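Local atomic coordinates of IclR family transcriptional regulator (PDB entry 5WHM), a protein that probably binds DNA through a helix-turn-helix domain and represses transcription, as an IclR-type regulator with a GAF-like C-terminal domain. Residues S149-A154 with G210-D215. Sequence-based numbering, arbitrary orientation.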
ATOM      1  N   SER C 149       5.984  -3.807   4.720  1.00 32.13           N
ATOM      2  CA  SER C 149       7.155  -4.665   4.614  1.00 34.64           C
ATOM      3  C   SER C 149       6.834  -6.012   5.246  1.00 33.17           C
ATOM      4  O   SER C 149       5.911  -6.131   6.059  1.00 29.58           O
ATOM      5  CB  SER C 149       8.371  -4.054   5.328  1.00 32.31           C
ATOM      6  OG  SER C 149       8.105  -3.906   6.716  1.00 31.48           O
ATOM      7  N   THR C 150       7.626  -7.025   4.901  1.00 31.17           N
ATOM      8  CA  THR C 150       7.336  -8.378   5.339  1.00 36.32           C
ATOM      9  C   THR C 150       8.542  -9.003   6.038  1.00 37.18           C
ATOM     10  O   THR C 150       9.683  -8.578   5.856  1.00 39.63           O
ATOM     11  CB  THR C 150       6.929  -9.273   4.176  1.00 35.81           C
ATOM     12  OG1 THR C 150       8.002  -9.314   3.233  1.00 39.75           O
ATOM     13  CG2 THR C 150       5.636  -8.738   3.475  1.00 36.19           C
ATOM     14  N   LEU C 151       8.258 -10.038   6.818  1.00 31.64           N
ATOM     15  CA  LEU C 151       9.241 -10.921   7.431  1.00 39.41           C
ATOM     16  C   LEU C 151       8.875 -12.357   7.102  1.00 42.32           C
ATOM     17  O   LEU C 151       7.693 -12.703   7.089  1.00 37.11           O
ATOM     18  CB  LEU C 151       9.278 -10.767   8.960  1.00 38.23           C
ATOM     19  CG  LEU C 151       9.887  -9.464   9.477  1.00 46.03           C
ATOM     20  CD1 LEU C 151       9.292  -9.037  10.795  1.00 47.39           C
ATOM     21  CD2 LEU C 151      11.339  -9.698   9.682  1.00 50.53           C
ATOM     22  N   PRO C 152       9.868 -13.224   6.893  1.00 45.24           N
ATOM     23  CA  PRO C 152       9.566 -14.648   6.702  1.00 46.25           C
ATOM     24  C   PRO C 152       8.919 -15.245   7.945  1.00 44.69           C
ATOM     25  O   PRO C 152       9.167 -14.821   9.077  1.00 45.27           O
ATOM     26  CB  PRO C 152      10.943 -15.278   6.428  1.00 47.41           C
ATOM     27  CG  PRO C 152      11.922 -14.337   7.120  1.00 50.22           C
ATOM     28  CD  PRO C 152      11.318 -12.955   6.909  1.00 47.14           C
ATOM     29  N   LEU C 153       8.115 -16.279   7.715  1.00 44.17           N
ATOM     30  CA  LEU C 153       7.323 -16.895   8.772  1.00 46.73           C
ATOM     31  C   LEU C 153       8.197 -17.614   9.801  1.00 49.27           C
ATOM     32  O   LEU C 153       8.064 -17.389  11.007  1.00 48.79           O
ATOM     33  CB  LEU C 153       6.324 -17.867   8.137  1.00 49.38           C
ATOM     34  CG  LEU C 153       4.883 -17.927   8.629  1.00 48.12           C
ATOM     35  CD1 LEU C 153       4.331 -16.542   8.687  1.00 44.75           C
ATOM     36  CD2 LEU C 153       4.024 -18.834   7.725  1.00 48.57           C
ATOM     37  N   ALA C 154       9.096 -18.489   9.352  1.00 50.97           N
ATOM     38  CA  ALA C 154       9.620 -19.517  10.245  1.00 55.09           C
ATOM     39  C   ALA C 154      10.693 -19.027  11.220  1.00 55.20           C
ATOM     40  O   ALA C 154      10.860 -19.637  12.287  1.00 57.51           O
ATOM     41  CB  ALA C 154      10.168 -20.688   9.425  1.00 58.14           C
ATOM     42  N   GLY C 210      18.174 -13.739  17.383  1.00 48.24           N
ATOM     43  CA  GLY C 210      19.069 -13.739  16.234  1.00 50.54           C
ATOM     44  C   GLY C 210      18.741 -14.757  15.161  1.00 49.48           C
ATOM     45  O   GLY C 210      19.616 -15.103  14.359  1.00 52.43           O
ATOM     46  N   GLU C 211      17.507 -15.248  15.114  1.00 47.06           N
ATOM     47  CA  GLU C 211      17.152 -16.308  14.178  1.00 50.01           C
ATOM     48  C   GLU C 211      16.460 -15.779  12.923  1.00 51.82           C
ATOM     49  O   GLU C 211      16.101 -16.566  12.039  1.00 52.80           O
ATOM     50  CB  GLU C 211      16.283 -17.348  14.887  1.00 49.31           C
ATOM     51  CG  GLU C 211      17.033 -18.057  16.013  1.00 56.10           C
ATOM     52  CD  GLU C 211      16.107 -18.787  16.972  1.00 57.27           C
ATOM     53  OE1 GLU C 211      15.630 -18.164  17.971  1.00 56.79           O
ATOM     54  OE2 GLU C 211      15.857 -19.977  16.707  1.00 57.22           O
ATOM     55  N   TRP C 212      16.270 -14.467  12.825  1.00 50.15           N
ATOM     56  CA  TRP C 212      15.916 -13.830  11.571  1.00 50.46           C
ATOM     57  C   TRP C 212      17.113 -13.073  11.009  1.00 52.99           C
ATOM     58  O   TRP C 212      17.597 -13.410   9.926  1.00 53.86           O
ATOM     59  CB  TRP C 212      14.710 -12.897  11.747  1.00 49.27           C
ATOM     60  CG  TRP C 212      14.547 -11.965  10.556  1.00 48.67           C
ATOM     61  CD1 TRP C 212      14.309 -12.316   9.255  1.00 47.50           C
ATOM     62  CD2 TRP C 212      14.658 -10.542  10.573  1.00 48.09           C
ATOM     63  NE1 TRP C 212      14.247 -11.195   8.466  1.00 49.83           N
ATOM     64  CE2 TRP C 212      14.469 -10.092   9.249  1.00 52.13           C
ATOM     65  CE3 TRP C 212      14.894  -9.601  11.585  1.00 46.79           C
ATOM     66  CZ2 TRP C 212      14.496  -8.741   8.913  1.00 53.66           C
ATOM     67  CZ3 TRP C 212      14.922  -8.265  11.249  1.00 52.18           C
ATOM     68  CH2 TRP C 212      14.724  -7.844   9.923  1.00 52.97           C
ATOM     69  N   HIS C 213      17.615 -12.074  11.738  1.00 56.36           N
ATOM     70  CA  HIS C 213      18.894 -11.422  11.475  1.00 59.93           C
ATOM     71  C   HIS C 213      19.789 -11.611  12.692  1.00 61.48           C
ATOM     72  O   HIS C 213      19.322 -11.508  13.830  1.00 55.65           O
ATOM     73  CB  HIS C 213      18.728  -9.927  11.193  1.00 65.90           C
ATOM     74  CG  HIS C 213      18.349  -9.605   9.779  1.00 73.50           C
ATOM     75  ND1 HIS C 213      18.109  -8.314   9.351  1.00 76.19           N
ATOM     76  CD2 HIS C 213      18.167 -10.400   8.696  1.00 76.72           C
ATOM     77  CE1 HIS C 213      17.794  -8.329   8.066  1.00 76.65           C
ATOM     78  NE2 HIS C 213      17.824  -9.581   7.646  1.00 77.03           N
ATOM     79  N   ARG C 214      21.083 -11.847  12.440  1.00 71.72           N
ATOM     80  CA  ARG C 214      21.995 -12.335  13.477  1.00 78.75           C
ATOM     81  C   ARG C 214      22.018 -11.438  14.713  1.00 73.32           C
ATOM     82  O   ARG C 214      22.064 -11.938  15.842  1.00 73.35           O
ATOM     83  CB  ARG C 214      23.409 -12.483  12.905  1.00 90.03           C
ATOM     84  CG  ARG C 214      23.643 -13.746  12.065  1.00 99.26           C
ATOM     85  CD  ARG C 214      25.027 -13.715  11.406  1.00108.53           C
ATOM     86  NE  ARG C 214      25.393 -14.962  10.729  1.00114.37           N
ATOM     87  CZ  ARG C 214      25.085 -15.253   9.466  1.00115.98           C
ATOM     88  NH1 ARG C 214      24.388 -14.396   8.736  1.00114.30           N
ATOM     89  NH2 ARG C 214      25.470 -16.407   8.932  1.00118.87           N
ATOM     90  N   ASP C 215      21.988 -10.115  14.528  1.00 68.46           N
ATOM     91  CA  ASP C 215      22.127  -9.180  15.643  1.00 68.43           C
ATOM     92  C   ASP C 215      20.812  -8.518  16.047  1.00 56.40           C
ATOM     93  O   ASP C 215      20.827  -7.446  16.659  1.00 53.58           O
ATOM     94  CB  ASP C 215      23.164  -8.110  15.313  1.00 78.67           C
ATOM     95  CG  ASP C 215      24.525  -8.696  15.012  1.00 88.81           C
ATOM     96  OD1 ASP C 215      25.156  -9.280  15.920  1.00 92.64           O
ATOM     97  OD2 ASP C 215      24.949  -8.590  13.846  1.00 92.40           O
TER
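L151 and P152, from the edge strand 150-152, meet the indole of W212 within the GAF-like C-terminal domain typical of IclR regulators. W212 lies in the loop joining strands 206-209 and 216-225, so the contact joins one edge strand of the six-stranded antiparallel sheet to the loop that follows the other, 150-152 and 206-209 being its outermost strands within this chain. No hydrogen bond crosses between the segments; the join is made by apolar side chains alone.

The tight part is a CH-pi arrangement: the L151 methyl CD2 sits over one indole face of W212, 23° off the normal of the six-membered ring, though the modelled spacing is too short to take literally and the exact closeness is doubtful. CG anti to the carbonyl carbon (chi1 -71°) points the L151 chain at the loop, chi2 of 150° brings CD2 over the ring, and the two side chains cross at about a right angle. The leucine is buried; its side chain also packs on Y131 and S156, and a bound acetic acid, probably from the crystallisation liquor, lies about 4 Å from it.

Toward solvent the packing is looser. P152, an exposed residue, approaches the pyrrole part of the indole obliquely, with CD 3.8 Å from W212 NE1. The other indole face is covered from within its own loop by H213, also exposed, so the tryptophan is sandwiched between a leucine methyl and an imidazole. Just before the tryptophan, E211 forms a salt bridge with R160, which also bonds to the carbonyl of A154, tying both segments to helix 157-165. At the proline, P152 CG comes within 3.8 Å of W212 CD1.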